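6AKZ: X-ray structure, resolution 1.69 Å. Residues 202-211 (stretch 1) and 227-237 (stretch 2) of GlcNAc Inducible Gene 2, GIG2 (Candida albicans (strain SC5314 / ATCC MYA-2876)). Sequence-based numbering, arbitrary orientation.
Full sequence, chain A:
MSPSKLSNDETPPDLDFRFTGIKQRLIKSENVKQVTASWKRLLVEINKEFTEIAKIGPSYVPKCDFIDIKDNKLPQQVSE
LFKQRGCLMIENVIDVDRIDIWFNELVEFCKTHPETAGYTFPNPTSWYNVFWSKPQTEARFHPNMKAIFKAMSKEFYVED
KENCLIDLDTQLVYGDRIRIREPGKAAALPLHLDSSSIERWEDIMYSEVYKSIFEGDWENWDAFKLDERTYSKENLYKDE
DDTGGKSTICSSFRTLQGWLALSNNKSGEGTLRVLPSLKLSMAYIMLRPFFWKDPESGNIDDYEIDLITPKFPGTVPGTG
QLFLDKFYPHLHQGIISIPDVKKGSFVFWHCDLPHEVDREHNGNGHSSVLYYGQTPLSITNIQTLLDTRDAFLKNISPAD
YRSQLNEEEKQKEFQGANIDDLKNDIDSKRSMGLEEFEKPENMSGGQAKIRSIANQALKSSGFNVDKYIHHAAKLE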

# COMPACT_ATOMS: atom_id res chain seq x y z
N GLU A 202 8.81 15.48 0.96
CA GLU A 202 9.92 15.83 1.81
C GLU A 202 11.15 14.96 1.72
O GLU A 202 12.25 15.48 1.81
CB GLU A 202 9.50 15.85 3.26
CG GLU A 202 10.50 16.63 4.14
CD GLU A 202 10.14 16.68 5.60
OE1 GLU A 202 9.08 16.12 6.03
OE2 GLU A 202 10.97 17.30 6.32
N ASP A 203 10.98 13.64 1.66
CA ASP A 203 12.14 12.78 1.57
C ASP A 203 12.82 12.89 0.21
O ASP A 203 12.15 13.02 -0.85
CB ASP A 203 11.72 11.32 1.88
CG ASP A 203 12.90 10.34 1.79
OD1 ASP A 203 13.91 10.56 2.54
OD2 ASP A 203 12.84 9.38 0.97
N ILE A 204 14.16 12.85 0.19
CA ILE A 204 14.87 12.91 -1.06
C ILE A 204 14.58 11.78 -2.05
O ILE A 204 14.23 12.04 -3.20
CB ILE A 204 16.41 12.97 -0.85
CG1 ILE A 204 16.81 14.23 -0.07
CG2 ILE A 204 17.14 12.91 -2.20
CD1 ILE A 204 16.32 15.52 -0.63
N MET A 205 14.77 10.54 -1.61
CA MET A 205 14.60 9.39 -2.49
C MET A 205 13.10 9.20 -2.81
O MET A 205 12.79 8.98 -3.96
CB MET A 205 15.20 8.13 -1.88
CG MET A 205 16.72 8.21 -1.80
SD MET A 205 17.51 8.55 -3.39
CE MET A 205 16.91 7.27 -4.46
N TYR A 206 12.23 9.44 -1.82
CA TYR A 206 10.77 9.31 -2.07
C TYR A 206 10.35 10.29 -3.13
O TYR A 206 9.68 9.93 -4.10
CB TYR A 206 9.97 9.47 -0.81
CG TYR A 206 8.71 8.66 -0.70
CD1 TYR A 206 8.04 8.17 -1.84
CD2 TYR A 206 8.13 8.49 0.54
CE1 TYR A 206 6.84 7.47 -1.68
CE2 TYR A 206 6.91 7.81 0.69
CZ TYR A 206 6.29 7.33 -0.43
OH TYR A 206 5.08 6.64 -0.31
N SER A 207 10.76 11.57 -3.01
CA SER A 207 10.42 12.52 -4.03
C SER A 207 10.98 12.28 -5.40
O SER A 207 10.30 12.61 -6.43
CB SER A 207 10.78 13.97 -3.51
OG SER A 207 12.17 14.18 -3.60
N GLU A 208 12.13 11.61 -5.50
CA GLU A 208 12.66 11.26 -6.79
C GLU A 208 11.81 10.26 -7.55
O GLU A 208 11.91 10.23 -8.76
CB GLU A 208 14.08 10.63 -6.75
CG GLU A 208 15.21 11.58 -6.57
CD GLU A 208 15.46 12.47 -7.78
OE1 GLU A 208 15.93 12.05 -8.91
OE2 GLU A 208 15.17 13.63 -7.57
N VAL A 209 11.05 9.42 -6.85
CA VAL A 209 10.01 8.56 -7.48
C VAL A 209 9.12 9.35 -8.46
O VAL A 209 8.69 8.84 -9.49
CB VAL A 209 9.16 7.85 -6.39
CG1 VAL A 209 7.99 7.05 -7.00
CG2 VAL A 209 10.05 6.98 -5.53
N TYR A 210 8.80 10.61 -8.08
CA TYR A 210 7.87 11.48 -8.80
C TYR A 210 8.59 12.56 -9.67
O TYR A 210 7.94 13.46 -10.19
CB TYR A 210 6.92 12.13 -7.79
CG TYR A 210 6.25 11.10 -6.89
CD1 TYR A 210 5.23 10.29 -7.38
CD2 TYR A 210 6.66 10.88 -5.58
CE1 TYR A 210 4.66 9.37 -6.58
CE2 TYR A 210 6.03 9.98 -4.79
CZ TYR A 210 5.05 9.21 -5.31
OH TYR A 210 4.51 8.26 -4.53
N LYS A 211 9.86 12.38 -9.96
CA LYS A 211 10.61 13.32 -10.77
C LYS A 211 9.92 13.73 -12.08
O LYS A 211 9.89 14.89 -12.40
CB LYS A 211 11.95 12.71 -11.10
CG LYS A 211 12.93 13.67 -11.78
CD LYS A 211 14.35 13.17 -11.50
CE LYS A 211 15.41 14.19 -11.84
NZ LYS A 211 15.55 14.22 -13.33
N ASP A 227 13.38 1.60 -8.66
CA ASP A 227 14.78 1.96 -8.38
C ASP A 227 14.97 2.95 -7.26
O ASP A 227 15.81 2.73 -6.38
CB ASP A 227 15.45 2.50 -9.66
CG ASP A 227 15.49 1.50 -10.80
OD1 ASP A 227 14.45 0.96 -11.23
OD2 ASP A 227 16.61 1.29 -11.35
N GLU A 228 14.21 4.03 -7.26
CA GLU A 228 14.34 5.07 -6.26
C GLU A 228 13.49 4.71 -5.03
O GLU A 228 13.93 4.90 -3.89
CB GLU A 228 13.88 6.44 -6.80
CG GLU A 228 14.76 6.99 -7.90
CD GLU A 228 14.47 6.36 -9.23
OE1 GLU A 228 13.34 5.88 -9.46
OE2 GLU A 228 15.36 6.40 -10.08
N ARG A 229 12.28 4.17 -5.25
CA ARG A 229 11.41 3.87 -4.10
C ARG A 229 11.94 2.89 -3.07
O ARG A 229 11.58 2.95 -1.90
CB ARG A 229 10.04 3.40 -4.63
CG ARG A 229 8.94 3.79 -3.65
CD ARG A 229 7.60 3.56 -4.27
NE ARG A 229 6.57 4.07 -3.39
CZ ARG A 229 5.45 4.67 -3.80
NH1 ARG A 229 5.17 4.78 -5.13
NH2 ARG A 229 4.59 5.12 -2.92
N THR A 230 12.79 1.97 -3.57
CA THR A 230 13.59 1.01 -2.76
C THR A 230 14.32 1.71 -1.59
O THR A 230 14.49 1.12 -0.52
CB THR A 230 14.49 0.17 -3.73
OG1 THR A 230 13.64 -0.71 -4.51
CG2 THR A 230 15.48 -0.73 -2.99
N TYR A 231 14.70 2.96 -1.78
CA TYR A 231 15.48 3.68 -0.82
C TYR A 231 14.71 4.85 -0.16
O TYR A 231 15.29 5.69 0.48
CB TYR A 231 16.73 4.22 -1.51
CG TYR A 231 17.57 3.12 -2.07
CD1 TYR A 231 18.48 2.43 -1.25
CD2 TYR A 231 17.46 2.73 -3.41
CE1 TYR A 231 19.27 1.38 -1.74
CE2 TYR A 231 18.26 1.68 -3.92
CZ TYR A 231 19.16 1.01 -3.04
OH TYR A 231 19.96 -0.06 -3.48
N SER A 232 13.40 4.89 -0.38
CA SER A 232 12.59 5.96 0.16
C SER A 232 12.37 5.68 1.67
O SER A 232 12.16 4.57 2.09
CB SER A 232 11.24 6.06 -0.58
OG SER A 232 10.43 4.89 -0.38
N LYS A 233 12.33 6.77 2.42
CA LYS A 233 12.03 6.80 3.85
C LYS A 233 10.61 7.28 3.97
O LYS A 233 10.35 8.44 3.68
CB LYS A 233 12.98 7.77 4.52
CG LYS A 233 14.42 7.37 4.41
CD LYS A 233 15.35 8.42 5.01
CE LYS A 233 15.30 8.35 6.52
NZ LYS A 233 16.48 9.06 7.11
N GLU A 234 9.71 6.35 4.26
CA GLU A 234 8.32 6.66 4.43
C GLU A 234 8.02 7.40 5.73
O GLU A 234 6.92 7.93 5.88
CB GLU A 234 7.45 5.38 4.36
CG GLU A 234 7.41 4.92 2.90
CD GLU A 234 6.46 3.74 2.64
OE1 GLU A 234 5.70 3.36 3.53
OE2 GLU A 234 6.47 3.27 1.51
N ASN A 235 8.98 7.40 6.67
CA ASN A 235 8.79 8.03 7.98
C ASN A 235 10.06 8.76 8.35
O ASN A 235 11.03 8.18 8.75
CB ASN A 235 8.44 7.07 9.02
CG ASN A 235 8.13 7.74 10.36
OD1 ASN A 235 8.07 8.99 10.50
ND2 ASN A 235 7.98 6.93 11.32
N LEU A 236 10.04 10.05 8.19
CA LEU A 236 11.20 10.87 8.57
C LEU A 236 11.19 11.32 10.04
O LEU A 236 12.09 12.04 10.47
CB LEU A 236 11.19 12.10 7.69
CG LEU A 236 11.71 11.87 6.28
CD1 LEU A 236 11.64 13.19 5.61
CD2 LEU A 236 13.14 11.35 6.28
N TYR A 237 10.17 10.94 10.78
CA TYR A 237 9.88 11.54 12.04
C TYR A 237 10.10 10.41 13.02
O TYR A 237 9.54 10.45 14.08
CB TYR A 237 8.46 12.18 12.00
CG TYR A 237 8.38 13.37 11.04
CD1 TYR A 237 8.22 13.20 9.66
CD2 TYR A 237 8.51 14.67 11.49
CE1 TYR A 237 8.19 14.28 8.78
CE2 TYR A 237 8.51 15.75 10.62
CZ TYR A 237 8.36 15.57 9.27
OH TYR A 237 8.34 16.64 8.45

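The stretches run antiparallel: CA–CA pairs fall at D203–K233 (6.4 Å), Y206–S232 (4.4 Å) and V209–E228 (5.7 Å), so a short helix beginning at I204 lies against an irregular segment, and together they bury 729 Å². At the start, E202 extends (chi1 and chi2 both t) so that OE1 accepts a hydrogen bond from Y237 OH at 2.6 Å, near the plane of the tyrosine ring, while E202 CD rests 3.8 Å from L236 CD1.

D203 serves both stretches through a single oxygen. OD2 caps the helix by accepting from Y206 N (2.9 Å, 153°) and also accepts from K233 N (3.0 Å, 177°), the latter almost perfectly linear.

The CA-to-CB bond of M205 points toward stretch 2; M205 CG lies 4.0 Å from Y231 CB and M205 CE 3.8 Å from E228 CA. At the closest CA pairing, Y206 CA is 3.6 Å from S232 CB, and S232 OG sits over one ring face while donating to R229 O (2.7 Å). At the ring's edge, R229 NH2 donates to Y206 OH at 3.1 Å, but the 129° angle makes this bond weak.

Farther along, E208 CB meets E228 CG at 3.9 Å, a contact between aliphatic portions of two acidic side chains. V209 CG2 packs 3.7 Å from R229 CB, and Y210 OH approaches R229 NH2 at 3.5 Å.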